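Local coordinates for protein Nsp15 (Middle East respiratory syndrome-related coronavirus, PDB 5YVD) that cleaves RNA as a viral endoribonuclease, probably with specificity for uridylates, at residues Phe183-Arg195 against Val314-Phe326. Numbering follows the deposited sequence.
Sequences FIDPTECIYTQSR and VVKVPIDLTMIEF
Pro-318 and Ile-319 meet Cys-189 and Ile-190 where the loop between strand 174-178 and helix 205-212 runs past the tip of a beta hairpin, strands 312-319 and 322-331 joined by a type I' turn. The ring of Pro-318 lies against the carbonyl of Glu-188, CB 3.5 Å from O, while its own carbonyl O receives Ile-190 N at 3.1 Å in an almost straight bond (173° at the hydrogen). Next comes the single parallel bridge, Ile-190 with Ile-319. On its flank the two isoleucines touch through CG2 of Ile-190 and CG1 of Ile-319, 3.9 Å apart.

Asp-320 closes the bridge by giving its N to Ile-190 O at 2.8 Å. With CG anti to its carbonyl carbon (chi1 -75°), the Asp-320 side chain turns back to the loop, where OD1 accepts a hydrogen bond from Thr-192 N at 2.7 Å, on the syn side but 28° out of the carboxylate plane. OD1 also lies near the edge of the Tyr-191 ring. OD2 is hydrogen-bonded to the Thr-271 hydroxyl, while Lys-70, from the middle-domain part of the chain, hydrogen-bonds the Thr-192 hydroxyl.

At the turn, Leu-321 swings CD2 obliquely against Tyr-191, 4.0 Å from CZ; the phenol OH is held by Val-149 O. Cys-189 SG sits over one face of that ring, toward its rim, and accepts Leu-321 N at 3.3 Å.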
loop_
_atom_site.group_PDB
_atom_site.type_symbol
_atom_site.label_atom_id
_atom_site.label_comp_id
_atom_site.label_asym_id
_atom_site.label_seq_id
_atom_site.Cartn_x
_atom_site.Cartn_y
_atom_site.Cartn_z
ATOM N N PHE A 183 -31.720 30.105 -20.380
ATOM C CA PHE A 183 -30.368 30.468 -20.796
ATOM C C PHE A 183 -29.827 31.684 -20.063
ATOM O O PHE A 183 -30.552 32.625 -19.843
ATOM C CB PHE A 183 -30.343 30.767 -22.266
ATOM C CG PHE A 183 -30.477 29.560 -23.126
ATOM C CD1 PHE A 183 -29.343 28.887 -23.578
ATOM C CD2 PHE A 183 -31.711 29.115 -23.512
ATOM C CE1 PHE A 183 -29.437 27.785 -24.402
ATOM C CE2 PHE A 183 -31.828 28.013 -24.328
ATOM C CZ PHE A 183 -30.685 27.340 -24.773
ATOM N N ILE A 184 -28.553 31.653 -19.692
ATOM C CA ILE A 184 -27.864 32.836 -19.176
ATOM C C ILE A 184 -27.306 33.700 -20.319
ATOM O O ILE A 184 -26.759 33.179 -21.310
ATOM C CB ILE A 184 -26.738 32.407 -18.224
ATOM C CG1 ILE A 184 -27.351 32.056 -16.870
ATOM C CG2 ILE A 184 -25.661 33.478 -18.073
ATOM C CD1 ILE A 184 -26.519 31.076 -16.075
ATOM N N ASP A 185 -27.455 35.020 -20.167
ATOM C CA ASP A 185 -26.907 35.998 -21.119
ATOM C C ASP A 185 -25.447 36.366 -20.812
ATOM O O ASP A 185 -25.160 36.921 -19.751
ATOM C CB ASP A 185 -27.768 37.261 -21.157
ATOM C CG ASP A 185 -28.964 37.119 -22.101
ATOM O OD1 ASP A 185 -28.984 37.808 -23.151
ATOM O OD2 ASP A 185 -29.864 36.292 -21.811
ATOM N N PRO A 186 -24.525 36.073 -21.754
ATOM C CA PRO A 186 -23.078 36.274 -21.563
ATOM C C PRO A 186 -22.692 37.695 -21.192
ATOM O O PRO A 186 -23.229 38.629 -21.746
ATOM C CB PRO A 186 -22.507 35.998 -22.966
ATOM C CG PRO A 186 -23.631 36.333 -23.912
ATOM C CD PRO A 186 -24.831 35.783 -23.176
ATOM N N THR A 187 -21.765 37.849 -20.263
ATOM C CA THR A 187 -21.097 39.126 -20.071
ATOM C C THR A 187 -19.867 39.107 -20.973
ATOM O O THR A 187 -19.044 38.198 -20.859
ATOM C CB THR A 187 -20.642 39.290 -18.612
ATOM O OG1 THR A 187 -21.655 38.783 -17.726
ATOM C CG2 THR A 187 -20.344 40.757 -18.305
ATOM N N GLU A 188 -19.735 40.080 -21.874
ATOM C CA GLU A 188 -18.492 40.230 -22.645
ATOM C C GLU A 188 -17.314 40.132 -21.669
ATOM O O GLU A 188 -17.399 40.537 -20.500
ATOM C CB GLU A 188 -18.453 41.558 -23.426
ATOM C CG GLU A 188 -19.287 41.571 -24.711
ATOM C CD GLU A 188 -20.055 42.884 -24.952
ATOM O OE1 GLU A 188 -20.480 43.562 -23.976
ATOM O OE2 GLU A 188 -20.255 43.237 -26.140
ATOM N N CYS A 189 -16.201 39.615 -22.164
ATOM C CA CYS A 189 -15.223 38.982 -21.307
ATOM C C CYS A 189 -13.844 38.858 -21.979
ATOM O O CYS A 189 -13.706 38.679 -23.196
ATOM C CB CYS A 189 -15.853 37.645 -20.898
ATOM S SG CYS A 189 -14.853 36.199 -20.648
ATOM N N ILE A 190 -12.822 39.011 -21.160
ATOM C CA ILE A 190 -11.432 38.886 -21.582
ATOM C C ILE A 190 -11.069 37.408 -21.331
ATOM O O ILE A 190 -11.734 36.744 -20.519
ATOM C CB ILE A 190 -10.579 39.947 -20.799
ATOM C CG1 ILE A 190 -10.396 41.202 -21.657
ATOM C CG2 ILE A 190 -9.216 39.459 -20.324
ATOM C CD1 ILE A 190 -9.695 40.960 -22.976
ATOM N N TYR A 191 -10.070 36.863 -22.034
ATOM C CA TYR A 191 -9.616 35.487 -21.724
ATOM C C TYR A 191 -8.136 35.362 -21.373
ATOM O O TYR A 191 -7.279 35.866 -22.093
ATOM C CB TYR A 191 -9.903 34.559 -22.886
ATOM C CG TYR A 191 -11.336 34.177 -23.026
ATOM C CD1 TYR A 191 -11.917 33.249 -22.151
ATOM C CD2 TYR A 191 -12.119 34.717 -24.038
ATOM C CE1 TYR A 191 -13.247 32.876 -22.280
ATOM C CE2 TYR A 191 -13.448 34.359 -24.184
ATOM C CZ TYR A 191 -14.015 33.435 -23.307
ATOM O OH TYR A 191 -15.345 33.073 -23.461
ATOM N N THR A 192 -7.838 34.656 -20.283
ATOM C CA THR A 192 -6.468 34.220 -20.000
ATOM C C THR A 192 -6.075 33.280 -21.111
ATOM O O THR A 192 -6.933 32.818 -21.839
ATOM C CB THR A 192 -6.365 33.494 -18.650
ATOM O OG1 THR A 192 -7.332 32.438 -18.590
ATOM C CG2 THR A 192 -6.606 34.460 -17.504
ATOM N N GLN A 193 -4.797 32.986 -21.268
ATOM C CA GLN A 193 -4.333 32.336 -22.518
ATOM C C GLN A 193 -3.719 30.960 -22.354
ATOM O O GLN A 193 -3.241 30.397 -23.323
ATOM C CB GLN A 193 -3.325 33.236 -23.234
ATOM C CG GLN A 193 -3.904 34.552 -23.674
ATOM C CD GLN A 193 -4.825 34.395 -24.847
ATOM O OE1 GLN A 193 -4.570 33.618 -25.756
ATOM N NE2 GLN A 193 -5.907 35.140 -24.834
ATOM N N SER A 194 -3.700 30.440 -21.131
ATOM C CA SER A 194 -3.303 29.060 -20.887
ATOM C C SER A 194 -1.863 28.733 -21.345
ATOM O O SER A 194 -1.588 27.617 -21.759
ATOM C CB SER A 194 -4.301 28.108 -21.586
ATOM O OG SER A 194 -5.645 28.316 -21.144
ATOM N N ARG A 195 -0.944 29.690 -21.275
ATOM C CA ARG A 195 0.451 29.421 -21.624
ATOM C C ARG A 195 1.209 29.046 -20.372
ATOM O O ARG A 195 0.670 29.120 -19.251
ATOM C CB ARG A 195 1.094 30.648 -22.269
ATOM C CG ARG A 195 0.474 31.009 -23.597
ATOM C CD ARG A 195 0.989 32.330 -24.136
ATOM N NE ARG A 195 0.454 33.455 -23.373
ATOM C CZ ARG A 195 0.485 34.720 -23.772
ATOM N NH1 ARG A 195 1.014 35.036 -24.952
ATOM N NH2 ARG A 195 -0.021 35.670 -22.984
ATOM N N VAL A 314 -10.562 47.918 -4.966
ATOM C CA VAL A 314 -10.867 46.623 -5.560
ATOM C C VAL A 314 -11.452 46.851 -6.960
ATOM O O VAL A 314 -12.528 47.425 -7.092
ATOM C CB VAL A 314 -11.919 45.823 -4.745
ATOM C CG1 VAL A 314 -12.179 44.473 -5.397
ATOM C CG2 VAL A 314 -11.503 45.641 -3.286
ATOM N N VAL A 315 -10.739 46.396 -7.991
ATOM C CA VAL A 315 -11.160 46.514 -9.385
ATOM C C VAL A 315 -11.724 45.190 -9.839
ATOM O O VAL A 315 -11.089 44.149 -9.645
ATOM C CB VAL A 315 -9.956 46.808 -10.315
ATOM C CG1 VAL A 315 -10.384 46.850 -11.798
ATOM C CG2 VAL A 315 -9.255 48.092 -9.891
ATOM N N LYS A 316 -12.875 45.239 -10.498
ATOM C CA LYS A 316 -13.624 44.052 -10.876
ATOM C C LYS A 316 -13.536 43.868 -12.374
ATOM O O LYS A 316 -13.942 44.753 -13.104
ATOM C CB LYS A 316 -15.077 44.222 -10.459
ATOM C CG LYS A 316 -15.282 44.073 -8.961
ATOM C CD LYS A 316 -16.708 44.401 -8.534
ATOM C CE LYS A 316 -16.803 44.631 -7.030
ATOM N NZ LYS A 316 -17.145 43.382 -6.290
ATOM N N VAL A 317 -13.004 42.742 -12.849
ATOM C CA VAL A 317 -12.869 42.540 -14.298
ATOM C C VAL A 317 -13.518 41.235 -14.752
ATOM O O VAL A 317 -13.287 40.198 -14.133
ATOM C CB VAL A 317 -11.401 42.523 -14.765
ATOM C CG1 VAL A 317 -11.336 42.496 -16.288
ATOM C CG2 VAL A 317 -10.623 43.730 -14.235
ATOM N N PRO A 318 -14.324 41.283 -15.839
ATOM C CA PRO A 318 -14.861 40.067 -16.421
ATOM C C PRO A 318 -13.791 39.353 -17.256
ATOM O O PRO A 318 -13.303 39.907 -18.236
ATOM C CB PRO A 318 -16.013 40.574 -17.294
ATOM C CG PRO A 318 -15.601 41.936 -17.697
ATOM C CD PRO A 318 -14.782 42.484 -16.567
ATOM N N ILE A 319 -13.428 38.146 -16.827
ATOM C CA ILE A 319 -12.384 37.330 -17.423
ATOM C C ILE A 319 -12.742 35.857 -17.324
ATOM O O ILE A 319 -13.258 35.411 -16.295
ATOM C CB ILE A 319 -11.059 37.474 -16.653
ATOM C CG1 ILE A 319 -10.569 38.920 -16.665
ATOM C CG2 ILE A 319 -9.991 36.570 -17.255
ATOM C CD1 ILE A 319 -9.401 39.184 -15.744
ATOM N N ASP A 320 -12.443 35.084 -18.358
ATOM C CA ASP A 320 -12.613 33.634 -18.268
ATOM C C ASP A 320 -14.026 33.269 -17.744
ATOM O O ASP A 320 -14.198 32.330 -16.945
ATOM C CB ASP A 320 -11.511 33.006 -17.368
ATOM C CG ASP A 320 -10.129 32.927 -18.063
ATOM O OD1 ASP A 320 -9.986 33.355 -19.216
ATOM O OD2 ASP A 320 -9.165 32.425 -17.456
ATOM N N LEU A 321 -15.017 34.033 -18.194
ATOM C CA LEU A 321 -16.424 33.766 -17.912
ATOM C C LEU A 321 -16.881 33.974 -16.448
ATOM O O LEU A 321 -18.038 33.717 -16.153
ATOM C CB LEU A 321 -16.823 32.381 -18.436
ATOM C CG LEU A 321 -16.454 32.096 -19.908
ATOM C CD1 LEU A 321 -16.749 30.657 -20.317
ATOM C CD2 LEU A 321 -17.161 33.033 -20.875
ATOM N N THR A 322 -15.991 34.459 -15.570
ATOM C CA THR A 322 -16.317 34.880 -14.178
ATOM C C THR A 322 -15.968 36.354 -13.982
ATOM O O THR A 322 -15.546 37.038 -14.926
ATOM C CB THR A 322 -15.476 34.135 -13.119
ATOM O OG1 THR A 322 -14.802 33.030 -13.726
ATOM C CG2 THR A 322 -16.333 33.663 -11.938
ATOM N N MET A 323 -16.132 36.837 -12.753
ATOM C CA MET A 323 -15.602 38.144 -12.371
ATOM C C MET A 323 -14.295 37.903 -11.671
ATOM O O MET A 323 -14.246 37.047 -10.800
ATOM C CB MET A 323 -16.562 38.900 -11.433
ATOM C CG MET A 323 -16.338 40.408 -11.416
ATOM S SD MET A 323 -16.795 41.222 -12.983
ATOM C CE MET A 323 -18.478 41.749 -12.634
ATOM N N ILE A 324 -13.245 38.642 -12.048
ATOM C CA ILE A 324 -11.940 38.575 -11.346
ATOM C C ILE A 324 -11.550 39.908 -10.709
ATOM O O ILE A 324 -11.612 40.958 -11.354
ATOM C CB ILE A 324 -10.783 38.132 -12.279
ATOM C CG1 ILE A 324 -11.102 36.772 -12.930
ATOM C CG2 ILE A 324 -9.450 38.055 -11.511
ATOM C CD1 ILE A 324 -11.074 35.590 -11.978
ATOM N N GLU A 325 -11.109 39.844 -9.456
ATOM C CA GLU A 325 -10.840 41.025 -8.674
ATOM C C GLU A 325 -9.366 41.218 -8.483
ATOM O O GLU A 325 -8.627 40.259 -8.268
ATOM C CB GLU A 325 -11.503 40.923 -7.312
ATOM C CG GLU A 325 -13.017 40.869 -7.407
ATOM C CD GLU A 325 -13.695 40.933 -6.057
ATOM O OE1 GLU A 325 -12.994 40.945 -5.011
ATOM O OE2 GLU A 325 -14.942 40.975 -6.065
ATOM N N PHE A 326 -8.949 42.475 -8.546
ATOM C CA PHE A 326 -7.586 42.851 -8.280
ATOM C C PHE A 326 -7.612 43.950 -7.270
ATOM O O PHE A 326 -8.572 44.719 -7.226
ATOM C CB PHE A 326 -6.950 43.459 -9.514
ATOM C CG PHE A 326 -6.923 42.557 -10.704
ATOM C CD1 PHE A 326 -8.075 42.314 -11.436
ATOM C CD2 PHE A 326 -5.725 41.988 -11.129
ATOM C CE1 PHE A 326 -8.033 41.494 -12.553
ATOM C CE2 PHE A 326 -5.683 41.166 -12.240
ATOM C CZ PHE A 326 -6.835 40.916 -12.953
#